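Local coordinates for EmGH1 (Erythrobacter marinus, PDB 5Z87), which probably acts as a family 3 beta-glucosidase, releasing glucose from the non-reducing ends of beta-linked glucosides, at residues A229-F235 against S274-S280. Sequence-based numbering, arbitrary orientation.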
ATOM      1  N   ALA A 229     -27.605 -17.346  13.902  1.00 17.90           N
ATOM      2  CA  ALA A 229     -27.401 -16.334  12.872  1.00 25.14           C
ATOM      3  C   ALA A 229     -25.922 -15.965  12.733  1.00 19.16           C
ATOM      4  O   ALA A 229     -25.201 -15.818  13.728  1.00 22.12           O
ATOM      5  CB  ALA A 229     -28.222 -15.079  13.195  1.00 20.59           C
ATOM      6  N   THR A 230     -25.478 -15.821  11.490  1.00 21.09           N
ATOM      7  CA  THR A 230     -24.160 -15.274  11.173  1.00 20.43           C
ATOM      8  C   THR A 230     -24.252 -13.763  10.997  1.00 19.46           C
ATOM      9  O   THR A 230     -25.252 -13.245  10.493  1.00 21.23           O
ATOM     10  CB  THR A 230     -23.602 -15.882   9.881  1.00 16.93           C
ATOM     11  OG1 THR A 230     -24.557 -15.722   8.823  1.00 17.25           O
ATOM     12  CG2 THR A 230     -23.312 -17.353  10.053  1.00 18.53           C
ATOM     13  N   SER A 231     -23.197 -13.059  11.409  1.00 17.15           N
ATOM     14  CA  SER A 231     -22.999 -11.648  11.075  1.00 20.82           C
ATOM     15  C   SER A 231     -21.668 -11.531  10.329  1.00 22.49           C
ATOM     16  O   SER A 231     -20.609 -11.378  10.941  1.00 21.42           O
ATOM     17  CB  SER A 231     -23.019 -10.759  12.322  1.00 16.33           C
ATOM     18  OG  SER A 231     -23.984 -11.214  13.251  1.00 20.21           O
ATOM     19  N   VAL A 232     -21.714 -11.592   9.000  1.00 19.82           N
ATOM     20  CA  VAL A 232     -20.476 -11.584   8.230  1.00 19.64           C
ATOM     21  C   VAL A 232     -19.798 -10.225   8.370  1.00 22.55           C
ATOM     22  O   VAL A 232     -20.455  -9.174   8.355  1.00 18.47           O
ATOM     23  CB  VAL A 232     -20.760 -11.946   6.764  1.00 16.55           C
ATOM     24  CG1 VAL A 232     -21.203 -13.401   6.676  1.00 13.35           C
ATOM     25  CG2 VAL A 232     -21.853 -11.039   6.202  1.00 17.35           C
ATOM     26  N   LYS A 233     -18.477 -10.243   8.547  1.00 16.04           N
ATOM     27  CA  LYS A 233     -17.722  -9.046   8.883  1.00 14.96           C
ATOM     28  C   LYS A 233     -16.384  -9.105   8.151  1.00 20.39           C
ATOM     29  O   LYS A 233     -15.976 -10.174   7.688  1.00 17.94           O
ATOM     30  CB  LYS A 233     -17.542  -8.942  10.401  1.00 16.77           C
ATOM     31  CG  LYS A 233     -16.749 -10.095  10.992  1.00 20.89           C
ATOM     32  CD  LYS A 233     -16.598  -9.967  12.489  1.00 20.85           C
ATOM     33  CE  LYS A 233     -15.498 -10.908  13.000  1.00 24.94           C
ATOM     34  NZ  LYS A 233     -15.523 -11.093  14.501  1.00 20.64           N
ATOM     35  N   HIS A 234     -15.698  -7.959   8.012  1.00 18.24           N
ATOM     36  CA  HIS A 234     -16.146  -6.621   8.384  1.00 17.49           C
ATOM     37  C   HIS A 234     -16.371  -5.760   7.141  1.00 19.38           C
ATOM     38  O   HIS A 234     -15.425  -5.489   6.411  1.00 17.37           O
ATOM     39  CB  HIS A 234     -15.126  -5.948   9.297  1.00 17.88           C
ATOM     40  CG  HIS A 234     -14.647  -6.809  10.424  1.00 17.94           C
ATOM     41  ND1 HIS A 234     -13.794  -7.877  10.237  1.00 19.33           N
ATOM     42  CD2 HIS A 234     -14.876  -6.736  11.759  1.00 16.79           C
ATOM     43  CE1 HIS A 234     -13.524  -8.429  11.407  1.00 21.14           C
ATOM     44  NE2 HIS A 234     -14.162  -7.752  12.347  1.00 20.92           N
ATOM     45  N   PHE A 235     -17.619  -5.317   6.941  1.00 14.98           N
ATOM     46  CA  PHE A 235     -18.091  -4.679   5.708  1.00 15.61           C
ATOM     47  C   PHE A 235     -17.582  -3.242   5.612  1.00 18.11           C
ATOM     48  O   PHE A 235     -17.997  -2.396   6.409  1.00 19.08           O
ATOM     49  CB  PHE A 235     -19.618  -4.687   5.722  1.00 20.35           C
ATOM     50  CG  PHE A 235     -20.259  -4.583   4.378  1.00 13.92           C
ATOM     51  CD1 PHE A 235     -19.999  -5.518   3.393  1.00 12.43           C
ATOM     52  CD2 PHE A 235     -21.179  -3.572   4.122  1.00 17.28           C
ATOM     53  CE1 PHE A 235     -20.624  -5.439   2.153  1.00 13.14           C
ATOM     54  CE2 PHE A 235     -21.809  -3.476   2.887  1.00 14.62           C
ATOM     55  CZ  PHE A 235     -21.541  -4.414   1.899  1.00 14.69           C
ATOM     56  N   SER A 274     -27.068 -15.236   4.864  1.00 21.36           N
ATOM     57  CA  SER A 274     -26.648 -14.664   6.137  1.00 23.51           C
ATOM     58  C   SER A 274     -27.692 -13.668   6.634  1.00 17.16           C
ATOM     59  O   SER A 274     -28.161 -12.818   5.881  1.00 23.87           O
ATOM     60  CB  SER A 274     -25.277 -13.982   5.975  1.00 19.43           C
ATOM     61  OG  SER A 274     -24.834 -13.363   7.181  1.00 14.87           O
ATOM     62  N   ILE A 275     -28.064 -13.795   7.904  1.00 20.45           N
ATOM     63  CA  ILE A 275     -29.095 -12.945   8.486  1.00 19.29           C
ATOM     64  C   ILE A 275     -28.503 -11.617   8.943  1.00 18.67           C
ATOM     65  O   ILE A 275     -29.170 -10.576   8.888  1.00 18.92           O
ATOM     66  CB  ILE A 275     -29.778 -13.701   9.651  1.00 22.28           C
ATOM     67  CG1 ILE A 275     -30.609 -14.874   9.141  1.00 24.32           C
ATOM     68  CG2 ILE A 275     -30.664 -12.790  10.497  1.00 19.26           C
ATOM     69  CD1 ILE A 275     -31.122 -15.770  10.271  1.00 18.20           C
ATOM     70  N   GLY A 276     -27.257 -11.625   9.420  1.00 14.57           N
ATOM     71  CA  GLY A 276     -26.613 -10.435   9.923  1.00 18.77           C
ATOM     72  C   GLY A 276     -25.364 -10.071   9.129  1.00 20.51           C
ATOM     73  O   GLY A 276     -24.850 -10.852   8.313  1.00 21.52           O
ATOM     74  N   LEU A 277     -24.875  -8.862   9.395  1.00 22.87           N
ATOM     75  CA  LEU A 277     -23.674  -8.320   8.771  1.00 21.25           C
ATOM     76  C   LEU A 277     -23.121  -7.264   9.709  1.00 17.98           C
ATOM     77  O   LEU A 277     -23.896  -6.486  10.280  1.00 21.31           O
ATOM     78  CB  LEU A 277     -23.979  -7.712   7.397  1.00 19.72           C
ATOM     79  CG  LEU A 277     -22.857  -6.922   6.708  1.00 17.05           C
ATOM     80  CD1 LEU A 277     -22.896  -7.207   5.221  1.00 14.14           C
ATOM     81  CD2 LEU A 277     -22.995  -5.426   6.954  1.00 14.56           C
ATOM     82  N   MET A 278     -21.794  -7.236   9.870  1.00 16.49           N
ATOM     83  CA  MET A 278     -21.129  -6.226  10.698  1.00 17.43           C
ATOM     84  C   MET A 278     -20.236  -5.325   9.845  1.00 15.91           C
ATOM     85  O   MET A 278     -19.559  -5.797   8.929  1.00 17.93           O
ATOM     86  CB  MET A 278     -20.297  -6.880  11.808  1.00 17.46           C
ATOM     87  CG  MET A 278     -19.538  -5.896  12.694  1.00 15.59           C
ATOM     88  SD  MET A 278     -18.485  -6.752  13.895  1.00 18.99           S
ATOM     89  CE  MET A 278     -19.685  -7.376  15.057  1.00 18.60           C
ATOM     90  N   ALA A 279     -20.236  -4.028  10.150  1.00 13.99           N
ATOM     91  CA  ALA A 279     -19.478  -3.038   9.398  1.00 19.90           C
ATOM     92  C   ALA A 279     -18.052  -2.931   9.939  1.00 22.76           C
ATOM     93  O   ALA A 279     -17.717  -3.475  10.992  1.00 22.01           O
ATOM     94  CB  ALA A 279     -20.171  -1.672   9.447  1.00 16.16           C
ATOM     95  N   SER A 280     -17.221  -2.181   9.221  1.00 21.40           N
ATOM     96  CA  SER A 280     -15.784  -2.116   9.459  1.00 16.18           C
ATOM     97  C   SER A 280     -15.370  -0.894  10.282  1.00 19.00           C
ATOM     98  O   SER A 280     -15.961   0.184  10.175  1.00 23.65           O
ATOM     99  CB  SER A 280     -15.048  -2.112   8.111  1.00 18.79           C
ATOM    100  OG  SER A 280     -13.692  -1.723   8.255  1.00 23.65           O
TER
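Leu277 lays its CD1 methyl over one face of the Phe235 ring, 4.0 Å from the ring centroid and 18° off the normal, a CH-pi contact. Its other branch, CD2, packs against Phe235 CB, while CD1 also meets Val232 CG2 at 4.1 Å. With CG anti to the backbone N (chi1 171°), the branch reaches across to Phe235. Were this leucine an alanine, the ring face would probably lose its methyl partner and a gap would open beside Phe235 CB. Phe265, on helix 263-270, touches both Val232 and Leu277 and meets the Phe235 ring edge-to-face. Beneath this apolar layer, strands 229-235 and 276-279 run parallel as neighbours in the sheet of the TIM-barrel-like N-terminal domain, joined through a connection that carries helices 254-261 and 263-270. Met278 is gripped from both ends: its N donates to Val232 O (2.8 Å) in a nearly straight bond, and its O accepts from Phe235 N, nearly straight at 173°. Between these bonds a beta bulge shifts the register by one residue, and a cis peptide precedes His234. Met278 CB lies against Lys233 CB at 3.7 Å, with SD running alongside Lys233 CD, and Lys233 CG sits over the centre of the His234 ring. Lys233 NZ and His234 NE2 each bond a dithiothreitol molecule, probably a crystallisation additive marking the pocket; Asp183 OD2 is hydrogen-bonded to His234 ND1, and Phe178 O accepts a hydrogen bond from Lys233 NZ. At the opposite end, Gly276 O accepts from both Ser274 OG (2.8 Å) and Val232 N (3.3 Å), the latter donor standing above the carbonyl plane.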